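Local coordinates for protein peroxinectin A (Dictyostelium discoideum, PDB 6ERC) that is a secreted haem peroxidase that uses hydrogen peroxide to oxidise phenolic donors and also oxidises iodide and thiocyanate, at residues I162-M174 against E244-S256. Numbering follows the deposited sequence.
Sequences ICKNLRSLSGGEM and EWDDERVFQQSRS
D247, in the first turn of helix 247-275, meets the loop that follows helix 160-166 with both carboxylate oxygens, a worked example of one acid serving a backbone and a side chain at once. D247 OD1 accepts from G172 N at 2.6 Å, within the type I' turn S170-E173, and a water links that same OD1 to R167 NE and E173 O. D247 OD2 forms a salt bridge with R167 NH2 at 2.8 Å; the oxygen lies in the guanidinium plane, whereas the nitrogen stands above the carboxylate plane. E248, its chain bent at chi2 (65°), swings OE1 into a second salt bridge with R167 NH2, while OE2 accepts from Q252 NE2, which lies above the carboxylate plane and steadies that group. V250 lays CG1 against G171 O. On one face of the F251 ring the guanidinium of R167 forms a cation-pi stack, planes at 23°. A bend at chi3 (-100°) turns it there, with CD making a CH-pi contact on the same face. M174 SD sits at the F251 ring edge, 3.7 Å from F251 CE1, and C163 SG approaches CZ obliquely; Y156 also meets this ring, with planes about perpendicular. The two carboxylates probably balance the charge of the buried guanidinium, and the ring face adds to this; far from the haem, D247 OD1 holds the turn, while R167 joins the loop's start to the helix.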
loop_
_atom_site.group_PDB
_atom_site.type_symbol
_atom_site.label_atom_id
_atom_site.label_comp_id
_atom_site.label_asym_id
_atom_site.label_seq_id
_atom_site.Cartn_x
_atom_site.Cartn_y
_atom_site.Cartn_z
ATOM N N ILE A 162 19.130 8.311 -7.305
ATOM C CA ILE A 162 18.732 7.894 -5.967
ATOM C C ILE A 162 19.256 6.495 -5.670
ATOM O O ILE A 162 19.701 6.208 -4.552
ATOM C CB ILE A 162 17.201 7.976 -5.810
ATOM C CG1 ILE A 162 16.795 7.620 -4.378
ATOM C CG2 ILE A 162 16.502 7.055 -6.804
ATOM C CD1 ILE A 162 15.345 7.919 -4.059
ATOM N N CYS A 163 19.224 5.606 -6.662
ATOM C CA CYS A 163 19.706 4.247 -6.445
ATOM C C CYS A 163 21.181 4.244 -6.065
ATOM O O CYS A 163 21.571 3.662 -5.046
ATOM C CB CYS A 163 19.478 3.399 -7.695
ATOM S SG CYS A 163 19.994 1.677 -7.482
ATOM N N LYS A 164 22.020 4.901 -6.868
ATOM C CA LYS A 164 23.459 4.868 -6.637
ATOM C C LYS A 164 23.873 5.589 -5.362
ATOM O O LYS A 164 25.041 5.491 -4.972
ATOM C CB LYS A 164 24.194 5.462 -7.840
ATOM C CG LYS A 164 24.211 4.529 -9.047
ATOM C CD LYS A 164 24.978 5.110 -10.220
ATOM C CE LYS A 164 25.031 4.122 -11.378
ATOM N NZ LYS A 164 25.746 4.668 -12.567
ATOM N N ASN A 165 22.961 6.309 -4.710
ATOM C CA ASN A 165 23.246 6.865 -3.393
ATOM C C ASN A 165 22.865 5.911 -2.272
ATOM O O ASN A 165 23.455 5.975 -1.187
ATOM C CB ASN A 165 22.515 8.197 -3.205
ATOM C CG ASN A 165 23.210 9.348 -3.910
ATOM O OD1 ASN A 165 22.673 9.930 -4.849
ATOM N ND2 ASN A 165 24.411 9.682 -3.455
ATOM N N LEU A 166 21.902 5.018 -2.512
ATOM C CA LEU A 166 21.500 4.046 -1.504
ATOM C C LEU A 166 22.409 2.825 -1.457
ATOM O O LEU A 166 22.361 2.075 -0.476
ATOM C CB LEU A 166 20.062 3.585 -1.753
ATOM C CG LEU A 166 18.945 4.491 -1.234
ATOM C CD1 LEU A 166 17.594 4.002 -1.737
ATOM C CD2 LEU A 166 18.952 4.553 0.290
ATOM N N ARG A 167 23.223 2.603 -2.482
ATOM C CA ARG A 167 24.065 1.421 -2.557
ATOM C C ARG A 167 25.522 1.792 -2.316
ATOM O O ARG A 167 25.955 2.911 -2.608
ATOM C CB ARG A 167 23.914 0.718 -3.911
ATOM C CG ARG A 167 24.115 1.618 -5.111
ATOM C CD ARG A 167 23.762 0.911 -6.409
ATOM N NE ARG A 167 24.949 0.416 -7.096
ATOM C CZ ARG A 167 24.982 0.058 -8.376
ATOM N NH1 ARG A 167 23.889 0.134 -9.126
ATOM N NH2 ARG A 167 26.112 -0.373 -8.910
ATOM N N SER A 168 26.273 0.832 -1.769
ATOM C CA SER A 168 27.656 1.085 -1.381
ATOM C C SER A 168 28.582 1.230 -2.577
ATOM O O SER A 168 29.672 1.792 -2.431
ATOM C CB SER A 168 28.166 -0.042 -0.481
ATOM O OG SER A 168 28.177 -1.280 -1.170
ATOM N N LEU A 169 28.180 0.746 -3.752
ATOM C CA LEU A 169 29.023 0.747 -4.942
ATOM C C LEU A 169 30.249 -0.144 -4.775
ATOM O O LEU A 169 31.273 0.071 -5.433
ATOM C CB LEU A 169 29.454 2.171 -5.315
ATOM C CG LEU A 169 28.325 3.195 -5.466
ATOM C CD1 LEU A 169 28.897 4.581 -5.683
ATOM C CD2 LEU A 169 27.398 2.825 -6.608
ATOM N N SER A 170 30.156 -1.141 -3.899
ATOM C CA SER A 170 31.237 -2.085 -3.648
ATOM C C SER A 170 30.612 -3.460 -3.499
ATOM O O SER A 170 29.721 -3.646 -2.665
ATOM C CB SER A 170 32.025 -1.709 -2.389
ATOM O OG SER A 170 32.488 -0.371 -2.453
ATOM N N GLY A 171 31.064 -4.412 -4.311
ATOM C CA GLY A 171 30.485 -5.742 -4.284
ATOM C C GLY A 171 29.021 -5.788 -4.650
ATOM O O GLY A 171 28.360 -6.800 -4.403
ATOM N N GLY A 172 28.494 -4.716 -5.238
ATOM C CA GLY A 172 27.094 -4.667 -5.616
ATOM C C GLY A 172 26.131 -4.653 -4.450
ATOM O O GLY A 172 24.985 -5.086 -4.599
ATOM N N GLU A 173 26.560 -4.155 -3.297
ATOM C CA GLU A 173 25.772 -4.224 -2.077
ATOM C C GLU A 173 25.058 -2.904 -1.808
ATOM O O GLU A 173 25.370 -1.864 -2.394
ATOM C CB GLU A 173 26.664 -4.591 -0.886
ATOM C CG GLU A 173 27.336 -5.945 -1.027
ATOM C CD GLU A 173 28.166 -6.322 0.185
ATOM O OE1 GLU A 173 27.695 -6.100 1.322
ATOM O OE2 GLU A 173 29.292 -6.836 0.002
ATOM N N MET A 174 24.081 -2.966 -0.905
ATOM C CA MET A 174 23.331 -1.800 -0.463
ATOM C C MET A 174 23.936 -1.248 0.822
ATOM O O MET A 174 24.382 -2.010 1.683
ATOM C CB MET A 174 21.862 -2.153 -0.223
ATOM C CG MET A 174 21.107 -2.608 -1.461
ATOM S SD MET A 174 20.952 -1.327 -2.721
ATOM C CE MET A 174 19.833 -0.187 -1.910
ATOM N N GLU A 244 34.774 -11.846 -11.903
ATOM C CA GLU A 244 34.941 -10.952 -13.041
ATOM C C GLU A 244 33.853 -9.888 -13.106
ATOM O O GLU A 244 34.036 -8.874 -13.788
ATOM C CB GLU A 244 34.965 -11.756 -14.349
ATOM C CG GLU A 244 33.649 -12.448 -14.722
ATOM C CD GLU A 244 33.452 -13.775 -14.014
ATOM O OE1 GLU A 244 34.174 -14.040 -13.030
ATOM O OE2 GLU A 244 32.576 -14.556 -14.444
ATOM N N TRP A 245 32.733 -10.095 -12.419
ATOM C CA TRP A 245 31.643 -9.126 -12.434
ATOM C C TRP A 245 31.995 -7.901 -11.597
ATOM O O TRP A 245 32.365 -8.022 -10.426
ATOM C CB TRP A 245 30.366 -9.765 -11.895
ATOM C CG TRP A 245 29.736 -10.771 -12.804
ATOM C CD1 TRP A 245 30.163 -11.146 -14.045
ATOM C CD2 TRP A 245 28.550 -11.529 -12.541
ATOM N NE1 TRP A 245 29.316 -12.093 -14.569
ATOM C CE2 TRP A 245 28.318 -12.345 -13.665
ATOM C CE3 TRP A 245 27.663 -11.598 -11.463
ATOM C CZ2 TRP A 245 27.234 -13.219 -13.741
ATOM C CZ3 TRP A 245 26.590 -12.467 -11.539
ATOM C CH2 TRP A 245 26.383 -13.264 -12.671
ATOM N N ASP A 246 31.862 -6.720 -12.193
ATOM C CA ASP A 246 32.090 -5.482 -11.463
ATOM C C ASP A 246 30.910 -5.197 -10.529
ATOM O O ASP A 246 29.931 -5.946 -10.460
ATOM C CB ASP A 246 32.325 -4.326 -12.434
ATOM C CG ASP A 246 31.171 -4.119 -13.399
ATOM O OD1 ASP A 246 30.048 -4.587 -13.116
ATOM O OD2 ASP A 246 31.395 -3.487 -14.453
ATOM N N ASP A 247 31.015 -4.085 -9.794
ATOM C CA ASP A 247 29.995 -3.740 -8.809
ATOM C C ASP A 247 28.618 -3.608 -9.447
ATOM O O ASP A 247 27.613 -4.039 -8.870
ATOM C CB ASP A 247 30.379 -2.441 -8.102
ATOM C CG ASP A 247 29.212 -1.810 -7.368
ATOM O OD1 ASP A 247 28.841 -2.310 -6.285
ATOM O OD2 ASP A 247 28.663 -0.812 -7.880
ATOM N N GLU A 248 28.548 -3.012 -10.639
ATOM C CA GLU A 248 27.254 -2.798 -11.279
ATOM C C GLU A 248 26.592 -4.118 -11.654
ATOM O O GLU A 248 25.373 -4.267 -11.509
ATOM C CB GLU A 248 27.423 -1.912 -12.514
ATOM C CG GLU A 248 26.117 -1.527 -13.200
ATOM C CD GLU A 248 25.221 -0.639 -12.340
ATOM O OE1 GLU A 248 25.725 -0.017 -11.378
ATOM O OE2 GLU A 248 24.009 -0.559 -12.629
ATOM N N ARG A 249 27.370 -5.088 -12.141
ATOM C CA ARG A 249 26.785 -6.361 -12.553
ATOM C C ARG A 249 26.290 -7.158 -11.353
ATOM O O ARG A 249 25.223 -7.779 -11.414
ATOM C CB ARG A 249 27.803 -7.178 -13.352
ATOM C CG ARG A 249 27.304 -8.557 -13.800
ATOM C CD ARG A 249 26.095 -8.466 -14.726
ATOM N NE ARG A 249 25.512 -9.776 -15.007
ATOM C CZ ARG A 249 25.959 -10.621 -15.932
ATOM N NH1 ARG A 249 27.008 -10.310 -16.684
ATOM N NH2 ARG A 249 25.356 -11.792 -16.104
ATOM N N VAL A 250 27.054 -7.169 -10.260
ATOM C CA VAL A 250 26.616 -7.890 -9.070
ATOM C C VAL A 250 25.341 -7.266 -8.521
ATOM O O VAL A 250 24.416 -7.972 -8.102
ATOM C CB VAL A 250 27.732 -7.914 -8.010
ATOM C CG1 VAL A 250 27.260 -8.631 -6.750
ATOM C CG2 VAL A 250 28.974 -8.590 -8.565
ATOM N N PHE A 251 25.270 -5.933 -8.516
ATOM C CA PHE A 251 24.076 -5.260 -8.020
ATOM C C PHE A 251 22.852 -5.648 -8.839
ATOM O O PHE A 251 21.831 -6.072 -8.288
ATOM C CB PHE A 251 24.273 -3.746 -8.042
ATOM C CG PHE A 251 23.005 -2.980 -7.829
ATOM C CD1 PHE A 251 22.537 -2.740 -6.550
ATOM C CD2 PHE A 251 22.267 -2.520 -8.907
ATOM C CE1 PHE A 251 21.363 -2.047 -6.350
ATOM C CE2 PHE A 251 21.094 -1.828 -8.712
ATOM C CZ PHE A 251 20.641 -1.591 -7.433
ATOM N N GLN A 252 22.936 -5.506 -10.165
ATOM C CA GLN A 252 21.780 -5.778 -11.014
ATOM C C GLN A 252 21.312 -7.219 -10.861
ATOM O O GLN A 252 20.112 -7.481 -10.720
ATOM C CB GLN A 252 22.117 -5.467 -12.473
ATOM C CG GLN A 252 22.382 -3.992 -12.752
ATOM C CD GLN A 252 21.222 -3.095 -12.360
ATOM O OE1 GLN A 252 20.093 -3.557 -12.174
ATOM N NE2 GLN A 252 21.496 -1.805 -12.224
ATOM N N GLN A 253 22.244 -8.172 -10.890
ATOM C CA GLN A 253 21.872 -9.568 -10.682
ATOM C C GLN A 253 21.222 -9.763 -9.318
ATOM O O GLN A 253 20.311 -10.585 -9.169
ATOM C CB GLN A 253 23.103 -10.463 -10.828
ATOM C CG GLN A 253 23.645 -10.548 -12.252
ATOM C CD GLN A 253 22.836 -11.449 -13.185
ATOM O OE1 GLN A 253 23.168 -11.571 -14.366
ATOM N NE2 GLN A 253 21.784 -12.080 -12.670
ATOM N N SER A 254 21.679 -9.019 -8.309
ATOM C CA SER A 254 21.043 -9.085 -6.997
ATOM C C SER A 254 19.692 -8.381 -7.008
ATOM O O SER A 254 18.712 -8.900 -6.462
ATOM C CB SER A 254 21.958 -8.472 -5.937
ATOM O OG SER A 254 23.192 -9.163 -5.866
ATOM N N ARG A 255 19.623 -7.197 -7.623
ATOM C CA ARG A 255 18.344 -6.507 -7.766
ATOM C C ARG A 255 17.324 -7.389 -8.473
ATOM O O ARG A 255 16.153 -7.440 -8.075
ATOM C CB ARG A 255 18.540 -5.195 -8.529
ATOM C CG ARG A 255 17.237 -4.461 -8.855
ATOM C CD ARG A 255 17.456 -2.967 -9.114
ATOM N NE ARG A 255 17.480 -2.625 -10.537
ATOM C CZ ARG A 255 16.430 -2.195 -11.239
ATOM N NH1 ARG A 255 15.242 -2.045 -10.666
ATOM N NH2 ARG A 255 16.567 -1.910 -12.526
ATOM N N SER A 256 17.754 -8.101 -9.518
ATOM C CA SER A 256 16.833 -8.944 -10.272
ATOM C C SER A 256 16.258 -10.054 -9.400
ATOM O O SER A 256 15.066 -10.371 -9.495
ATOM C CB SER A 256 17.546 -9.528 -11.491
ATOM O OG SER A 256 16.638 -10.191 -12.351
HETATM O O HOH W 1 26.482 -1.161 -5.184
#